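Local coordinates for protein Alpha/beta hydrolase (Pectobacterium atrosepticum SCRI1043, PDB 3BDV) that probably acts as a serine hydrolase with the alpha/beta-hydrolase fold, though its substrate and exact reaction are not established, at residues 12-17 against 182-187; 39-44 against 172-177; 130-135 against 139-144. All coordinates share one frame; numbering follows the deposited sequence. Where two conformers were deposited one is given.

Contact 1 (12-17 against 182-187); sequences TEVSQQ and EFSEIL. With EDO (1,2-ethanediol), chain G.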
loop_
_atom_site.group_PDB
_atom_site.type_symbol
_atom_site.label_atom_id
_atom_site.label_comp_id
_atom_site.label_asym_id
_atom_site.label_seq_id
_atom_site.Cartn_x
_atom_site.Cartn_y
_atom_site.Cartn_z
ATOM N N THR A 12 -10.055 -12.672 6.753
ATOM C CA THR A 12 -11.517 -12.583 6.807
ATOM C C THR A 12 -12.000 -12.003 8.162
ATOM O O THR A 12 -12.841 -11.114 8.195
ATOM C CB THR A 12 -12.160 -13.970 6.475
ATOM O OG1 THR A 12 -11.852 -14.311 5.116
ATOM C CG2 THR A 12 -13.676 -13.924 6.686
ATOM N N GLU A 13 -11.401 -12.423 9.271
ATOM C CA GLU A 13 -11.689 -11.798 10.575
ATOM C C GLU A 13 -11.293 -10.332 10.675
ATOM O O GLU A 13 -12.010 -9.516 11.277
ATOM C CB GLU A 13 -11.007 -12.537 11.714
ATOM C CG GLU A 13 -11.544 -13.925 11.945
ATOM C CD GLU A 13 -13.014 -13.910 12.336
ATOM O OE1 GLU A 13 -13.342 -13.267 13.354
ATOM O OE2 GLU A 13 -13.832 -14.519 11.608
ATOM N N VAL A 14 -10.125 -9.987 10.142
ATOM C CA VAL A 14 -9.695 -8.579 10.153
ATOM C C VAL A 14 -10.713 -7.715 9.420
ATOM O O VAL A 14 -11.039 -6.631 9.854
ATOM C CB VAL A 14 -8.299 -8.424 9.517
ATOM C CG1 VAL A 14 -7.969 -6.967 9.162
ATOM C CG2 VAL A 14 -7.207 -9.051 10.456
ATOM N N SER A 15 -11.216 -8.226 8.302
ATOM C CA SER A 15 -12.173 -7.497 7.484
ATOM C C SER A 15 -13.519 -7.242 8.160
ATOM O O SER A 15 -14.245 -6.339 7.779
ATOM C CB SER A 15 -12.344 -8.215 6.151
ATOM O OG SER A 15 -11.145 -8.108 5.405
ATOM N N GLN A 16 -13.839 -7.988 9.197
ATOM C CA GLN A 16 -15.042 -7.686 9.986
ATOM C C GLN A 16 -14.975 -6.300 10.645
ATOM O O GLN A 16 -16.013 -5.760 11.037
ATOM C CB GLN A 16 -15.273 -8.706 11.104
ATOM C CG GLN A 16 -15.146 -10.163 10.722
ATOM C CD GLN A 16 -16.319 -10.679 9.942
ATOM O OE1 GLN A 16 -16.736 -10.090 8.944
ATOM N NE2 GLN A 16 -16.858 -11.809 10.390
ATOM N N GLN A 17 -13.762 -5.763 10.824
ATOM C CA GLN A 17 -13.572 -4.506 11.548
ATOM C C GLN A 17 -12.717 -3.424 10.867
ATOM O O GLN A 17 -12.772 -2.277 11.260
ATOM C CB GLN A 17 -12.961 -4.799 12.900
ATOM C CG GLN A 17 -13.870 -5.574 13.853
ATOM C CD GLN A 17 -13.288 -5.591 15.257
ATOM O OE1 GLN A 17 -13.061 -4.544 15.846
ATOM N NE2 GLN A 17 -13.026 -6.779 15.788
ATOM N N GLU A 182 -0.568 -10.084 9.966
ATOM C CA GLU A 182 0.181 -9.853 11.193
ATOM C C GLU A 182 0.022 -8.432 11.696
ATOM O O GLU A 182 -0.250 -8.194 12.881
ATOM C CB GLU A 182 1.651 -10.180 10.963
ATOM C CG GLU A 182 1.882 -11.685 10.701
ATOM C CD GLU A 182 3.254 -12.044 10.227
ATOM O OE1 GLU A 182 4.073 -11.130 10.129
ATOM O OE2 GLU A 182 3.498 -13.237 9.943
ATOM N N PHE A 183 0.234 -7.501 10.763
ATOM C CA PHE A 183 0.169 -6.038 10.985
ATOM C C PHE A 183 -1.217 -5.570 11.305
ATOM O O PHE A 183 -1.417 -4.825 12.259
ATOM C CB PHE A 183 0.692 -5.394 9.689
ATOM C CG PHE A 183 0.583 -3.889 9.610
ATOM C CD1 PHE A 183 1.344 -3.085 10.436
ATOM C CD2 PHE A 183 -0.198 -3.294 8.636
ATOM C CE1 PHE A 183 1.293 -1.699 10.289
ATOM C CE2 PHE A 183 -0.273 -1.924 8.492
ATOM C CZ PHE A 183 0.443 -1.124 9.288
ATOM N N SER A 184 -2.183 -5.961 10.488
ATOM C CA SER A 184 -3.539 -5.534 10.678
ATOM C C SER A 184 -4.182 -6.059 11.930
ATOM O O SER A 184 -4.940 -5.340 12.541
ATOM C CB SER A 184 -4.411 -5.835 9.442
ATOM O OG SER A 184 -4.536 -7.243 9.206
ATOM N N GLU A 185 -3.872 -7.283 12.364
ATOM C CA GLU A 185 -4.534 -7.778 13.584
ATOM C C GLU A 185 -4.304 -6.862 14.775
ATOM O O GLU A 185 -5.222 -6.666 15.582
ATOM C CB GLU A 185 -4.096 -9.199 13.905
ATOM C CG GLU A 185 -4.684 -10.188 12.953
ATOM C CD GLU A 185 -4.139 -11.579 13.122
ATOM O OE1 GLU A 185 -3.098 -11.708 13.767
ATOM O OE2 GLU A 185 -4.764 -12.533 12.607
ATOM N N ILE A 186 -3.114 -6.264 14.869
ATOM C CA ILE A 186 -2.807 -5.370 16.001
ATOM C C ILE A 186 -3.504 -4.032 15.835
ATOM O O ILE A 186 -3.521 -3.247 16.752
ATOM C CB ILE A 186 -1.283 -5.196 16.273
ATOM C CG1 ILE A 186 -0.513 -4.705 15.078
ATOM C CG2 ILE A 186 -0.674 -6.551 16.713
ATOM C CD1 ILE A 186 0.866 -4.181 15.419
ATOM N N LEU A 187 -4.116 -3.785 14.696
ATOM C CA LEU A 187 -4.887 -2.562 14.523
ATOM C C LEU A 187 -6.385 -2.751 14.702
ATOM O O LEU A 187 -7.158 -1.783 14.596
ATOM C CB LEU A 187 -4.602 -2.001 13.125
ATOM C CG LEU A 187 -3.137 -1.733 12.759
ATOM C CD1 LEU A 187 -2.980 -1.306 11.314
ATOM C CD2 LEU A 187 -2.503 -0.730 13.776
HETATM C C1 EDO G . -2.052 -0.481 17.741
HETATM O O1 EDO G . -3.479 -0.413 18.013
HETATM C C2 EDO G . -1.274 -0.993 18.956
HETATM O O2 EDO G . -1.777 -2.293 19.303
#
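Val-14, near the C-terminal end of helix 4-15, meets Ser-184 and Glu-185 with its two methyl groups, and through them the end of helix 174-185. CG1, placed anti to the backbone N (chi1 165°), lies 3.4 Å from Ser-184 OG and 3.7 Å from Ser-184 CB. The two methyls straddle that hydroxyl, with Val-14 CG2 at 3.5 Å from Ser-184 OG. CG2 also packs 3.7 Å from Glu-185 CG, where the two side chains cross at about a right angle. A valine can sit against a serine here because OG spends its polarity inside its own helix, in a hydrogen bond with Leu-180 O, and the short serine side chain allows Val-14 to pack directly on it. The nearest CA atoms across the contact are those of Val-14 and Glu-185, 6.2 Å apart. Glu-185 offers Val-14 only the aliphatic part of an extended chain, while its carboxylate goes on to a salt bridge with Arg-10, one turn earlier on helix 4-15. The arrangement belongs to the layered alpha/beta-hydrolase fold: two helices far apart in sequence lie side by side on the central parallel sheet, and both Val-14 and Ser-184 rest on Met-20 of strand 19-23. Further along, Gln-17 N bonds to Val-14 O at 3.0 Å. Past Glu-185, the carbonyl oxygen Ile-186 O accepts from both hydroxyls of an ethanediol, O1 at 3.1 Å and O2 at 3.2 Å, a molecule that probably comes from the crystallisation liquor.

Contact 2 (39-44 against 172-177); sequences ERRFPH and PWEYGL
Glu-174 OE2 is gripped by both terminal nitrogens of Arg-41, at 3.0 Å from NH1 and 3.2 Å from NH2, and by the hydroxyl of Thr-4 as well. The NH1 bond is the straighter, 156° at the hydrogen against 140° for NH2, as expected when two N-H groups converge on one oxygen. This salt bridge is end-on: OE2 lies in the guanidinium plane, but both nitrogens meet it from the same face of the carboxylate, well above that plane, and the two flat groups are steeply inclined to each other. Arginine suits the place because its chain, with CG anti to the backbone N (chi1 -171°) and extended from CG to NE, carries the guanidinium across between the helices, where its several donors can be shared. NE makes a second salt bridge, with Asp-8, so that two acids help fix the rotation of the group and offset its charge. NH1 also donates to a water at 3.1 Å, which in turn donates to Pro-172 O at 3.0 Å and so ties in the turn ahead of helix 174-185. Leucine at position 177 serves two neighbours: CD1 lies over one guanidinium face, 3.5 Å from Arg-41 NH1, while CD2 packs 3.8 Å from Phe-42 CE2. Phe-42, the first residue to leave the helical path, lays one ring face against Arg-41 CG and stacks with Trp-45. Helix 34-41 is thus joined to the start of helix 174-185, with helix 4-15 supplying Thr-4 and Asp-8 alongside, and with Trp-173 packing on Met-103 and Val-105 of strand 99-105.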
loop_
_atom_site.group_PDB
_atom_site.type_symbol
_atom_site.label_atom_id
_atom_site.label_comp_id
_atom_site.label_asym_id
_atom_site.label_seq_id
_atom_site.Cartn_x
_atom_site.Cartn_y
_atom_site.Cartn_z
ATOM N N GLU A 39 -7.656 -8.444 -4.797
ATOM C CA GLU A 39 -9.030 -8.021 -5.046
ATOM C C GLU A 39 -9.917 -9.201 -5.398
ATOM O O GLU A 39 -11.020 -9.297 -4.902
ATOM C CB GLU A 39 -9.043 -7.012 -6.159
ATOM C CG GLU A 39 -10.369 -6.353 -6.343
ATOM C CD GLU A 39 -10.349 -5.370 -7.478
ATOM O OE1 GLU A 39 -9.497 -5.507 -8.420
ATOM O OE2 GLU A 39 -11.214 -4.479 -7.419
ATOM N N ARG A 40 -9.456 -10.078 -6.290
ATOM C CA ARG A 40 -10.203 -11.303 -6.602
ATOM C C ARG A 40 -10.330 -12.239 -5.389
ATOM O O ARG A 40 -11.363 -12.877 -5.189
ATOM C CB ARG A 40 -9.566 -12.096 -7.753
ATOM C CG ARG A 40 -9.577 -11.414 -9.098
ATOM C CD ARG A 40 -9.168 -12.369 -10.205
ATOM N NE ARG A 40 -7.734 -12.697 -10.175
ATOM C CZ ARG A 40 -6.774 -11.914 -10.677
ATOM N NH1 ARG A 40 -7.056 -10.752 -11.253
ATOM N NH2 ARG A 40 -5.535 -12.324 -10.633
ATOM N N ARG A 41 -9.270 -12.341 -4.591
ATOM C CA ARG A 41 -9.276 -13.233 -3.430
ATOM C C ARG A 41 -10.185 -12.758 -2.271
ATOM O O ARG A 41 -10.819 -13.591 -1.579
ATOM C CB ARG A 41 -7.823 -13.431 -2.983
ATOM C CG ARG A 41 -7.622 -14.463 -1.958
ATOM C CD ARG A 41 -6.182 -14.654 -1.726
ATOM N NE ARG A 41 -5.908 -15.624 -0.666
ATOM C CZ ARG A 41 -4.784 -16.321 -0.573
ATOM N NH1 ARG A 41 -3.853 -16.212 -1.499
ATOM N NH2 ARG A 41 -4.600 -17.159 0.432
ATOM N N PHE A 42 -10.327 -11.432 -2.137
ATOM C CA PHE A 42 -11.053 -10.777 -1.053
ATOM C C PHE A 42 -11.991 -9.720 -1.660
ATOM O O PHE A 42 -11.681 -8.520 -1.701
ATOM C CB PHE A 42 -10.071 -10.121 -0.089
ATOM C CG PHE A 42 -9.110 -11.095 0.534
ATOM C CD1 PHE A 42 -9.536 -11.995 1.486
ATOM C CD2 PHE A 42 -7.813 -11.164 0.106
ATOM C CE1 PHE A 42 -8.665 -12.945 2.035
ATOM C CE2 PHE A 42 -6.932 -12.091 0.655
ATOM C CZ PHE A 42 -7.364 -12.996 1.600
ATOM N N PRO A 43 -13.119 -10.172 -2.206
ATOM C CA PRO A 43 -13.935 -9.249 -2.994
ATOM C C PRO A 43 -14.567 -8.112 -2.216
ATOM O O PRO A 43 -15.120 -7.182 -2.830
ATOM C CB PRO A 43 -15.018 -10.164 -3.604
ATOM C CG PRO A 43 -14.562 -11.552 -3.395
ATOM C CD PRO A 43 -13.671 -11.535 -2.191
ATOM N N HIS A 44 -14.536 -8.194 -0.889
ATOM C CA HIS A 44 -15.015 -7.111 -0.037
ATOM C C HIS A 44 -13.946 -6.014 0.127
ATOM O O HIS A 44 -14.264 -4.931 0.579
ATOM C CB HIS A 44 -15.437 -7.643 1.337
ATOM C CG HIS A 44 -14.449 -8.605 1.939
ATOM N ND1 HIS A 44 -14.178 -9.839 1.377
ATOM C CD2 HIS A 44 -13.637 -8.500 3.020
ATOM C CE1 HIS A 44 -13.265 -10.461 2.102
ATOM N NE2 HIS A 44 -12.922 -9.672 3.105
ATOM N N PRO A 172 0.397 -13.724 -6.848
ATOM C CA PRO A 172 -0.429 -13.887 -5.671
ATOM C C PRO A 172 0.170 -13.335 -4.401
ATOM O O PRO A 172 -0.565 -13.010 -3.538
ATOM C CB PRO A 172 -0.580 -15.402 -5.525
ATOM C CG PRO A 172 0.070 -15.972 -6.623
ATOM C CD PRO A 172 0.776 -15.016 -7.444
ATOM N N TRP A 173 1.493 -13.349 -4.287
ATOM C CA TRP A 173 2.211 -12.809 -3.133
ATOM C C TRP A 173 1.594 -13.115 -1.773
ATOM O O TRP A 173 1.151 -12.215 -1.033
ATOM C CB TRP A 173 2.426 -11.293 -3.302
ATOM C CG TRP A 173 3.566 -10.729 -2.445
ATOM C CD1 TRP A 173 4.697 -11.369 -2.010
ATOM C CD2 TRP A 173 3.644 -9.389 -1.929
ATOM N NE1 TRP A 173 5.478 -10.503 -1.283
ATOM C CE2 TRP A 173 4.842 -9.296 -1.199
ATOM C CE3 TRP A 173 2.829 -8.259 -2.045
ATOM C CZ2 TRP A 173 5.236 -8.124 -0.572
ATOM C CZ3 TRP A 173 3.179 -7.107 -1.386
ATOM C CH2 TRP A 173 4.383 -7.036 -0.672
ATOM N N GLU A 174 1.616 -14.397 -1.438
ATOM C CA GLU A 174 1.142 -14.838 -0.146
ATOM C C GLU A 174 1.951 -14.223 0.992
ATOM O O GLU A 174 1.379 -13.957 2.070
ATOM C CB GLU A 174 1.154 -16.355 -0.080
ATOM C CG GLU A 174 0.099 -16.960 -0.958
ATOM C CD GLU A 174 -0.840 -17.877 -0.227
ATOM O OE1 GLU A 174 -0.587 -18.208 0.948
ATOM O OE2 GLU A 174 -1.847 -18.274 -0.825
ATOM N N TYR A 175 3.251 -13.979 0.786
ATOM C CA TYR A 175 4.064 -13.373 1.853
ATOM C C TYR A 175 3.540 -11.984 2.213
ATOM O O TYR A 175 3.466 -11.642 3.403
ATOM C CB TYR A 175 5.581 -13.309 1.526
ATOM C CG TYR A 175 6.371 -12.844 2.744
ATOM C CD1 TYR A 175 6.585 -13.699 3.821
ATOM C CD2 TYR A 175 6.859 -11.550 2.830
ATOM C CE1 TYR A 175 7.277 -13.276 4.944
ATOM C CE2 TYR A 175 7.561 -11.127 3.949
ATOM C CZ TYR A 175 7.747 -11.983 5.002
ATOM O OH TYR A 175 8.394 -11.527 6.139
ATOM N N GLY A 176 3.158 -11.183 1.218
ATOM C CA GLY A 176 2.532 -9.896 1.511
ATOM C C GLY A 176 1.224 -10.010 2.295
ATOM O O GLY A 176 0.949 -9.238 3.236
ATOM N N LEU A 177 0.381 -10.956 1.907
ATOM C CA LEU A 177 -0.834 -11.236 2.648
ATOM C C LEU A 177 -0.570 -11.679 4.069
ATOM O O LEU A 177 -1.258 -11.255 4.998
ATOM C CB LEU A 177 -1.640 -12.307 1.916
ATOM C CG LEU A 177 -2.313 -11.893 0.618
ATOM C CD1 LEU A 177 -2.980 -13.132 0.035
ATOM C CD2 LEU A 177 -3.343 -10.709 0.831
HETATM O O HOH W 1 -3.312 -14.085 -3.621
#

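Contact 3 (130-135 against 139-144); sequences TFASHN and MSFTRA
Ala-132 CB and Ala-144 CB meet at 3.4 Å, tighter than ordinary van der Waals contact; the small alanine side chains allow the end of strand 128-132 to come this near helix 141-151. Phe-141 packs beside them, its CD1 3.9 Å from Ala-132 CB. With CG anti to the backbone N (chi1 -174°), its ring is carried against His-134 in an offset stack, centroids 4.0 Å apart and planes at 15°. NE2 of the imidazole lies over the middle of the phenyl face, and Phe-141 CB adds a CH-pi contact to the imidazole. His-134 NE2 is also hydrogen-bonded to Asp-157 OD2, which helps hold the imidazole in its stacked position.

The other side is looser and wet. A water donates both to Ser-133 O, at 2.7 Å, and to O of Met-139, present as selenomethionine, at 2.9 Å; another links His-134 O to Phe-141 N. Serine suits both places, an ST turn and a helix N-cap, because its short hydroxyl can accept from a nearby backbone N-H: Ser-133 OG from Asn-135 N, while also hydrogen-bonding Gly-162 O, and Ser-140 OG from Arg-143 N. Strand, loop and helix form the first half of a beta-alpha-beta crossover to strand 154-157, as in alpha/beta hydrolases, where the loop after the penultimate strand commonly carries the acid of the catalytic triad.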
loop_
_atom_site.group_PDB
_atom_site.type_symbol
_atom_site.label_atom_id
_atom_site.label_comp_id
_atom_site.label_asym_id
_atom_site.label_seq_id
_atom_site.Cartn_x
_atom_site.Cartn_y
_atom_site.Cartn_z
ATOM N N THR A 130 6.590 -0.882 5.198
ATOM C CA THR A 130 7.157 -0.587 3.883
ATOM C C THR A 130 7.898 -1.807 3.356
ATOM O O THR A 130 8.713 -2.368 4.082
ATOM C CB THR A 130 8.098 0.625 3.918
ATOM O OG1 THR A 130 7.345 1.785 4.314
ATOM C CG2 THR A 130 8.752 0.914 2.515
ATOM N N PHE A 131 7.635 -2.193 2.117
ATOM C CA PHE A 131 8.315 -3.336 1.497
ATOM C C PHE A 131 9.199 -2.760 0.393
ATOM O O PHE A 131 8.722 -1.967 -0.437
ATOM C CB PHE A 131 7.310 -4.287 0.858
ATOM C CG PHE A 131 6.423 -4.960 1.854
ATOM C CD1 PHE A 131 5.361 -4.308 2.420
ATOM C CD2 PHE A 131 6.640 -6.272 2.212
ATOM C CE1 PHE A 131 4.567 -4.938 3.372
ATOM C CE2 PHE A 131 5.834 -6.893 3.149
ATOM C CZ PHE A 131 4.815 -6.231 3.735
ATOM N N ALA A 132 10.472 -3.132 0.415
ATOM C CA ALA A 132 11.480 -2.551 -0.490
ATOM C C ALA A 132 12.255 -3.659 -1.181
ATOM O O ALA A 132 12.649 -4.608 -0.571
ATOM C CB ALA A 132 12.407 -1.632 0.280
ATOM N N SER A 133 12.478 -3.492 -2.481
ATOM C CA SER A 133 13.269 -4.416 -3.309
ATOM C C SER A 133 14.705 -3.860 -3.530
ATOM O O SER A 133 14.942 -2.630 -3.443
ATOM C CB SER A 133 12.536 -4.596 -4.642
ATOM O OG SER A 133 13.343 -5.208 -5.610
ATOM N N HIS A 134 15.658 -4.769 -3.787
ATOM C CA HIS A 134 17.004 -4.316 -4.084
ATOM C C HIS A 134 17.240 -3.982 -5.554
ATOM O O HIS A 134 18.312 -3.505 -5.878
ATOM C CB HIS A 134 18.047 -5.352 -3.684
ATOM C CG HIS A 134 18.290 -5.394 -2.227
ATOM N ND1 HIS A 134 19.394 -4.804 -1.651
ATOM C CD2 HIS A 134 17.525 -5.868 -1.216
ATOM C CE1 HIS A 134 19.318 -4.967 -0.337
ATOM N NE2 HIS A 134 18.221 -5.644 -0.053
ATOM N N ASN A 135 16.300 -4.329 -6.431
ATOM C CA ASN A 135 16.372 -3.991 -7.880
ATOM C C ASN A 135 15.081 -3.404 -8.456
ATOM O O ASN A 135 14.608 -3.760 -9.542
ATOM C CB ASN A 135 16.898 -5.142 -8.711
ATOM C CG ASN A 135 15.956 -6.323 -8.771
ATOM O OD1 ASN A 135 15.079 -6.494 -7.908
ATOM N ND2 ASN A 135 16.162 -7.179 -9.781
HETATM N N MSE A 139 13.240 3.008 -6.891
HETATM C CA MSE A 139 13.677 3.256 -5.521
HETATM C C MSE A 139 14.835 2.361 -5.124
HETATM O O MSE A 139 14.708 1.144 -5.138
HETATM C CB MSE A 139 12.486 3.088 -4.549
HETATM C CG MSE A 139 12.803 3.303 -3.074
HETATM SE SE MSE A 139 13.056 5.106 -2.529
HETATM C CE MSE A 139 11.225 5.556 -1.936
ATOM N N SER A 140 15.989 2.953 -4.816
ATOM C CA SER A 140 17.136 2.124 -4.364
ATOM C C SER A 140 16.818 1.615 -2.978
ATOM O O SER A 140 16.064 2.247 -2.224
ATOM C CB SER A 140 18.473 2.885 -4.307
ATOM O OG SER A 140 18.495 3.898 -3.328
ATOM N N PHE A 141 17.403 0.484 -2.622
ATOM C CA PHE A 141 17.170 -0.046 -1.281
ATOM C C PHE A 141 17.644 0.891 -0.170
ATOM O O PHE A 141 16.965 1.066 0.851
ATOM C CB PHE A 141 17.800 -1.429 -1.123
ATOM C CG PHE A 141 17.464 -2.055 0.184
ATOM C CD1 PHE A 141 16.210 -2.587 0.381
ATOM C CD2 PHE A 141 18.369 -2.046 1.232
ATOM C CE1 PHE A 141 15.855 -3.144 1.621
ATOM C CE2 PHE A 141 18.034 -2.581 2.466
ATOM C CZ PHE A 141 16.778 -3.126 2.662
ATOM N N THR A 142 18.790 1.541 -0.353
ATOM C CA THR A 142 19.297 2.398 0.715
ATOM C C THR A 142 18.381 3.600 0.885
ATOM O O THR A 142 18.178 4.047 2.009
ATOM C CB THR A 142 20.794 2.738 0.549
ATOM O OG1 THR A 142 20.989 3.418 -0.673
ATOM C CG2 THR A 142 21.632 1.454 0.539
ATOM N N ARG A 143 17.786 4.087 -0.205
ATOM C CA ARG A 143 16.837 5.184 -0.089
ATOM C C ARG A 143 15.526 4.737 0.510
ATOM O O ARG A 143 14.870 5.526 1.210
ATOM C CB ARG A 143 16.595 5.899 -1.426
ATOM C CG ARG A 143 17.746 6.748 -1.840
ATOM C CD ARG A 143 17.961 7.954 -0.980
ATOM N NE ARG A 143 16.902 8.936 -1.166
ATOM C CZ ARG A 143 16.852 10.121 -0.586
ATOM N NH1 ARG A 143 17.755 10.460 0.291
ATOM N NH2 ARG A 143 15.853 10.963 -0.880
ATOM N N ALA A 144 15.121 3.504 0.218
ATOM C CA ALA A 144 13.952 2.906 0.905
ATOM C C ALA A 144 14.190 2.910 2.414
ATOM O O ALA A 144 13.294 3.339 3.185
ATOM C CB ALA A 144 13.674 1.470 0.423
HETATM O O HOH W 2 16.004 -1.187 -5.484
HETATM O O HOH W 3 13.663 -0.281 -2.805
HETATM O O HOH W 4 18.926 -0.995 -4.479
#

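Contacts 1 and 2 both use helix 174-185, at its C-terminal end against helix 4-15 in contact 1 and at its start against the end of helix 34-41 in contact 2; they touch where Ser-15 OG lies 3.3 Å from His-44 NE2. Contact 1 is buried and small, its crossing contacts resting on methyl groups, whereas contact 2 is partly buried and charged. Contact 3, about 22 Å from contact 2 between centres, is largely buried, with His-134 at its exposed edge; it joins consecutive elements of one crossover and adds aromatic stacking and bridging waters. Trp-173 CZ2 and Phe-131 CD2, 3.6 Å apart, connect contacts 2 and 3.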